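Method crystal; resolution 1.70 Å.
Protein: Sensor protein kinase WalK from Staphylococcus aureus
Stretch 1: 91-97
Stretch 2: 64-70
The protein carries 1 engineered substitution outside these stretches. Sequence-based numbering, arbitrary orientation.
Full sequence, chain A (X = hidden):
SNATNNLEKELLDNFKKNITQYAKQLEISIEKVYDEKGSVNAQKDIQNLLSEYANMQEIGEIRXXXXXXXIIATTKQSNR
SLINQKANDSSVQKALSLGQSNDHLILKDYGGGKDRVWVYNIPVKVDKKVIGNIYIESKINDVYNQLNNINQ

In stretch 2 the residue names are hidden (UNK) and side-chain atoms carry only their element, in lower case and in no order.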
ATOM      1  N   SER A  91      -3.149 -23.953   9.068  1.00 18.12           N
ATOM      2  CA  SER A  91      -3.673 -23.155   7.942  1.00 18.64           C
ATOM      3  C   SER A  91      -3.007 -23.578   6.648  1.00 18.89           C
ATOM      4  O   SER A  91      -3.625 -23.693   5.591  1.00 18.19           O
ATOM      5  CB  SER A  91      -3.508 -21.630   8.185  1.00 17.40           C
ATOM      6  OG  SER A  91      -2.160 -21.173   8.146  1.00 17.56           O
ATOM      7  N   VAL A  92      -1.741 -23.929   6.737  1.00 17.51           N
ATOM      8  CA  VAL A  92      -0.979 -24.448   5.573  1.00 17.61           C
ATOM      9  C   VAL A  92      -1.588 -25.805   5.155  1.00 17.67           C
ATOM     10  O   VAL A  92      -1.818 -26.073   3.974  1.00 18.14           O
ATOM     11  CB  VAL A  92       0.507 -24.593   5.859  1.00 17.32           C
ATOM     12  CG1 VAL A  92       1.303 -25.389   4.805  1.00 17.03           C
ATOM     13  CG2 VAL A  92       1.140 -23.214   6.065  1.00 19.39           C
ATOM     14  N   GLN A  93      -1.815 -26.681   6.142  1.00 18.91           N
ATOM     15  CA  GLN A  93      -2.448 -28.010   5.898  1.00 20.19           C
ATOM     16  C   GLN A  93      -3.782 -27.837   5.190  1.00 19.98           C
ATOM     17  O   GLN A  93      -4.061 -28.626   4.253  1.00 20.01           O
ATOM     18  CB  GLN A  93      -2.608 -28.783   7.211  1.00 22.53           C
ATOM     19  CG  GLN A  93      -1.309 -29.178   7.889  1.00 30.32           C
ATOM     20  CD  GLN A  93      -1.308 -29.619   9.411  1.00 33.94           C
ATOM     21  OE1 GLN A  93      -2.120 -29.228  10.207  1.00 33.98           O
ATOM     22  NE2 GLN A  93      -0.293 -30.344   9.775  1.00 41.37           N
ATOM     23  N   LYS A  94      -4.584 -26.857   5.647  1.00 18.19           N
ATOM     24  CA  LYS A  94      -5.880 -26.591   5.070  1.00 19.51           C
ATOM     25  C   LYS A  94      -5.717 -26.231   3.559  1.00 19.85           C
ATOM     26  O   LYS A  94      -6.371 -26.745   2.663  1.00 21.08           O
ATOM     27  CB  LYS A  94      -6.724 -25.658   5.846  1.00 21.73           C
ATOM     28  CG  LYS A  94      -8.062 -25.381   5.275  1.00 25.09           C
ATOM     29  CD  LYS A  94      -8.849 -24.422   6.171  1.00 28.69           C
ATOM     30  CE  LYS A  94     -10.263 -24.334   5.703  1.00 40.62           C
ATOM     31  NZ  LYS A  94     -10.958 -23.098   6.115  1.00 48.62           N
ATOM     32  N   ALA A  95      -4.823 -25.308   3.255  1.00 18.75           N
ATOM     33  CA  ALA A  95      -4.597 -24.943   1.827  1.00 18.91           C
ATOM     34  C   ALA A  95      -4.129 -26.086   0.974  1.00 19.11           C
ATOM     35  O   ALA A  95      -4.568 -26.262  -0.156  1.00 19.70           O
ATOM     36  CB  ALA A  95      -3.556 -23.820   1.785  1.00 18.82           C
ATOM     37  N   LEU A  96      -3.202 -26.859   1.500  1.00 18.30           N
ATOM     38  CA  LEU A  96      -2.648 -28.016   0.778  1.00 19.39           C
ATOM     39  C   LEU A  96      -3.769 -29.038   0.490  1.00 23.13           C
ATOM     40  O   LEU A  96      -3.779 -29.658  -0.614  1.00 23.59           O
ATOM     41  CB  LEU A  96      -1.558 -28.646   1.573  1.00 20.37           C
ATOM     42  CG  LEU A  96      -0.206 -27.953   1.664  1.00 17.82           C
ATOM     43  CD1 LEU A  96       0.662 -28.677   2.639  1.00 21.07           C
ATOM     44  CD2 LEU A  96       0.556 -27.725   0.330  1.00 20.76           C
ATOM     45  N   SER A  97      -4.592 -29.282   1.482  1.00 22.47           N
ATOM     46  CA  SER A  97      -5.711 -30.319   1.321  1.00 23.43           C
ATOM     47  C   SER A  97      -6.833 -29.945   0.491  1.00 26.39           C
ATOM     48  O   SER A  97      -7.428 -30.787  -0.166  1.00 26.48           O
ATOM     49  CB  SER A  97      -6.330 -30.727   2.678  1.00 28.16           C
ATOM     50  OG  SER A  97      -5.303 -31.279   3.468  1.00 35.87           O
ATOM     51  N   UNK A  64       7.883 -20.981   0.876  1.00 17.95           N
ATOM     52  CA  UNK A  64       7.344 -22.036   0.025  1.00 17.75           C
ATOM     53  C   UNK A  64       7.517 -23.378   0.734  1.00 18.52           C
ATOM     54  O   UNK A  64       8.560 -23.724   1.230  1.00 18.37           O
ATOM     55  c   UNK A  64       8.142 -24.415  -2.336  1.00 24.43           C
ATOM     56  c   UNK A  64       6.345 -25.285  -3.693  1.00 26.66           C
ATOM     57  c   UNK A  64       7.987 -22.056  -1.369  1.00 19.86           C
ATOM     58  c   UNK A  64       7.438 -23.168  -2.254  1.00 19.41           C
ATOM     59  c   UNK A  64       5.656 -24.122  -3.583  1.00 23.79           C
ATOM     60  c   UNK A  64       7.543 -25.477  -3.054  1.00 30.08           C
ATOM     61  c   UNK A  64       6.228 -23.053  -2.842  1.00 23.64           C
ATOM     62  N   UNK A  65       6.387 -24.064   0.852  1.00 20.39           N
ATOM     63  CA  UNK A  65       6.180 -25.273   1.626  1.00 18.24           C
ATOM     64  C   UNK A  65       5.669 -26.369   0.673  1.00 20.35           C
ATOM     65  O   UNK A  65       4.721 -26.146  -0.118  1.00 20.37           O
ATOM     66  c   UNK A  65       5.787 -23.985   3.737  1.00 20.23           C
ATOM     67  c   UNK A  65       4.891 -26.381   3.479  1.00 23.30           C
ATOM     68  c   UNK A  65       4.711 -23.313   4.477  1.00 21.20           C
ATOM     69  c   UNK A  65       5.203 -25.054   2.792  1.00 19.15           C
ATOM     70  N   UNK A  66       6.295 -27.537   0.713  1.00 21.17           N
ATOM     71  CA  UNK A  66       5.926 -28.537  -0.274  1.00 23.53           C
ATOM     72  C   UNK A  66       4.714 -29.323   0.190  1.00 24.82           C
ATOM     73  O   UNK A  66       4.162 -29.117   1.259  1.00 22.94           O
ATOM     74  c   UNK A  66       7.532 -30.464   0.381  1.00 26.41           C
ATOM     75  c   UNK A  66       7.135 -29.487  -0.695  1.00 24.74           C
ATOM     76  o   UNK A  66       6.809 -30.719   1.312  1.00 23.69           O
ATOM     77  o   UNK A  66       8.629 -31.081   0.253  1.00 30.34           O
ATOM     78  N   UNK A  67       4.314 -30.311  -0.643  1.00 27.58           N
ATOM     79  CA  UNK A  67       3.166 -31.204  -0.330  1.00 33.80           C
ATOM     80  C   UNK A  67       3.173 -31.938   0.967  1.00 33.55           C
ATOM     81  O   UNK A  67       2.146 -32.213   1.569  1.00 32.22           O
ATOM     82  c   UNK A  67       0.547 -33.581  -3.011  1.00 56.13           C
ATOM     83  c   UNK A  67       3.097 -32.335  -1.393  1.00 40.61           C
ATOM     84  c   UNK A  67       1.992 -33.227  -3.379  1.00 44.70           C
ATOM     85  n   UNK A  67      -0.514 -32.749  -3.718  1.00 52.66           N
ATOM     86  c   UNK A  67       2.477 -31.953  -2.676  1.00 44.95           C
ATOM     87  N   UNK A  68       4.360 -32.282   1.408  1.00 30.94           N
ATOM     88  CA  UNK A  68       4.533 -32.943   2.657  1.00 29.56           C
ATOM     89  C   UNK A  68       4.796 -32.016   3.813  1.00 27.72           C
ATOM     90  O   UNK A  68       5.253 -32.414   4.872  1.00 31.30           O
ATOM     91  o   UNK A  68       4.440 -35.451   1.249  1.00 43.98           O
ATOM     92  c   UNK A  68       5.547 -34.983   1.454  1.00 40.13           C
ATOM     93  o   UNK A  68       6.494 -35.271   0.743  1.00 45.31           O
ATOM     94  c   UNK A  68       5.742 -33.927   2.540  1.00 37.83           C
ATOM     95  N   UNK A  69       4.509 -30.693   3.648  1.00 26.15           N
ATOM     96  CA  UNK A  69       4.626 -29.702   4.687  1.00 24.97           C
ATOM     97  C   UNK A  69       6.041 -29.336   5.066  1.00 23.16           C
ATOM     98  O   UNK A  69       6.305 -28.712   6.109  1.00 22.77           O
ATOM     99  c   UNK A  69       2.351 -30.262   5.490  1.00 30.42           C
ATOM    100  c   UNK A  69       1.555 -30.803   6.610  1.00 37.66           C
ATOM    101  c   UNK A  69       3.774 -30.066   5.898  1.00 29.00           C
ATOM    102  o   UNK A  69       1.418 -30.142   7.697  1.00 35.91           O
ATOM    103  n   UNK A  69       0.879 -31.939   6.320  1.00 43.61           N
ATOM    104  N   UNK A  70       6.995 -29.628   4.197  1.00 22.64           N
ATOM    105  CA  UNK A  70       8.370 -29.252   4.476  1.00 22.55           C
ATOM    106  C   UNK A  70       8.646 -27.866   3.942  1.00 19.25           C
ATOM    107  O   UNK A  70       8.263 -27.541   2.792  1.00 20.41           O
ATOM    108  c   UNK A  70       9.313 -30.239   3.734  1.00 24.99           C
ATOM    109  c   UNK A  70       9.293 -31.857   5.648  1.00 32.19           C
ATOM    110  c   UNK A  70      10.762 -29.823   3.952  1.00 26.09           C
ATOM    111  c   UNK A  70       9.090 -31.693   4.191  1.00 30.21           C
TER

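Position 64 carries seven side-chain carbons, one leading into a planar ring of six, and none of them makes contact with stretch 1. With no heteroatom on the ring, this is Phe64; it is buried but takes no part in the contact.

Position 65 has four carbons and no heteroatom. The chain forks at the first carbon, and one arm is two carbons long while the other is a single methyl. The CA-to-CB bond points toward the helix, and the end of the longer arm lies 3.9 Å from CG2 of Val92. The fork at the first carbon separates isoleucine from leucine, forked one carbon later. The residue is Ile65, and the atom touching Val92 CG2 is its CD1.

Position 66 shows two carbons, the second bearing two oxygens, and its CA-to-CB bond points away from the helix; its backbone O lies 3.8 Å from CD1 of Leu96. The short carboxylate makes it Asp66, and the acid serves its own loop. OD1 accepts a hydrogen bond from N of position 70 at 3.1 Å, with an N-H...acceptor angle of 161°, and a weak one from N of position 68 at 2.9 Å, where the angle falls to 128°.

Position 67 has four carbons in an unbranched row ending in nitrogen. CA-to-CB points away, and the terminal nitrogen is hydrogen-bonded elsewhere in the structure. What meets stretch 1 is its backbone, with O 4.0 Å from CD1 of Leu96. The side-chain pattern is that of Lys67.

Position 68 repeats the two-carbon, two-oxygen pattern. Its CA-to-CB bond points away, and its side chain makes no contact with stretch 1. It is therefore Asp68.

Position 69 has three carbons, the third carrying one oxygen and one nitrogen. The second of these carbons lies 3.7 Å from CD1 of Leu96, and the oxygen lies 2.7 Å from NE2 of Gln93. The pattern defines Gln69, in which these atoms are CG and OE1. Its phi/psi of 72/19° is left-handed, and it closes the type I turn that begins at Asp66, whose O accepts a hydrogen bond from N of Gln69 at 2.9 Å.

Position 70 again has four carbons forked at the first, with one two-carbon arm, and its side chain makes no contact with stretch 1. This is Ile70, whose backbone O accepts a 2.9 Å hydrogen bond from Asp66 N.

The contact buries 285 Å² in total and uses Val92, Gln93 and Leu96 of the helix, with the CA-to-CB bonds of Val92 and Leu96, four residues apart, both pointing toward stretch 2. Val92 packs against Ile65, in a strand whose direction makes 62° with the helix. Leu96 covers the turn, its CD1 approaching backbone O of Asp66 as well as Gln69. Beside this packing, the CA-to-CB bonds of both glutamines point sideways, and the side-chain ends come nearer and meet, where Gln93 NE2 donates to Gln69 OE1 at 144°. The modelled position of that oxygen is crowded, so the bond's exact length deserves caution.

Stretch 2 (64-70) FIDKDQI
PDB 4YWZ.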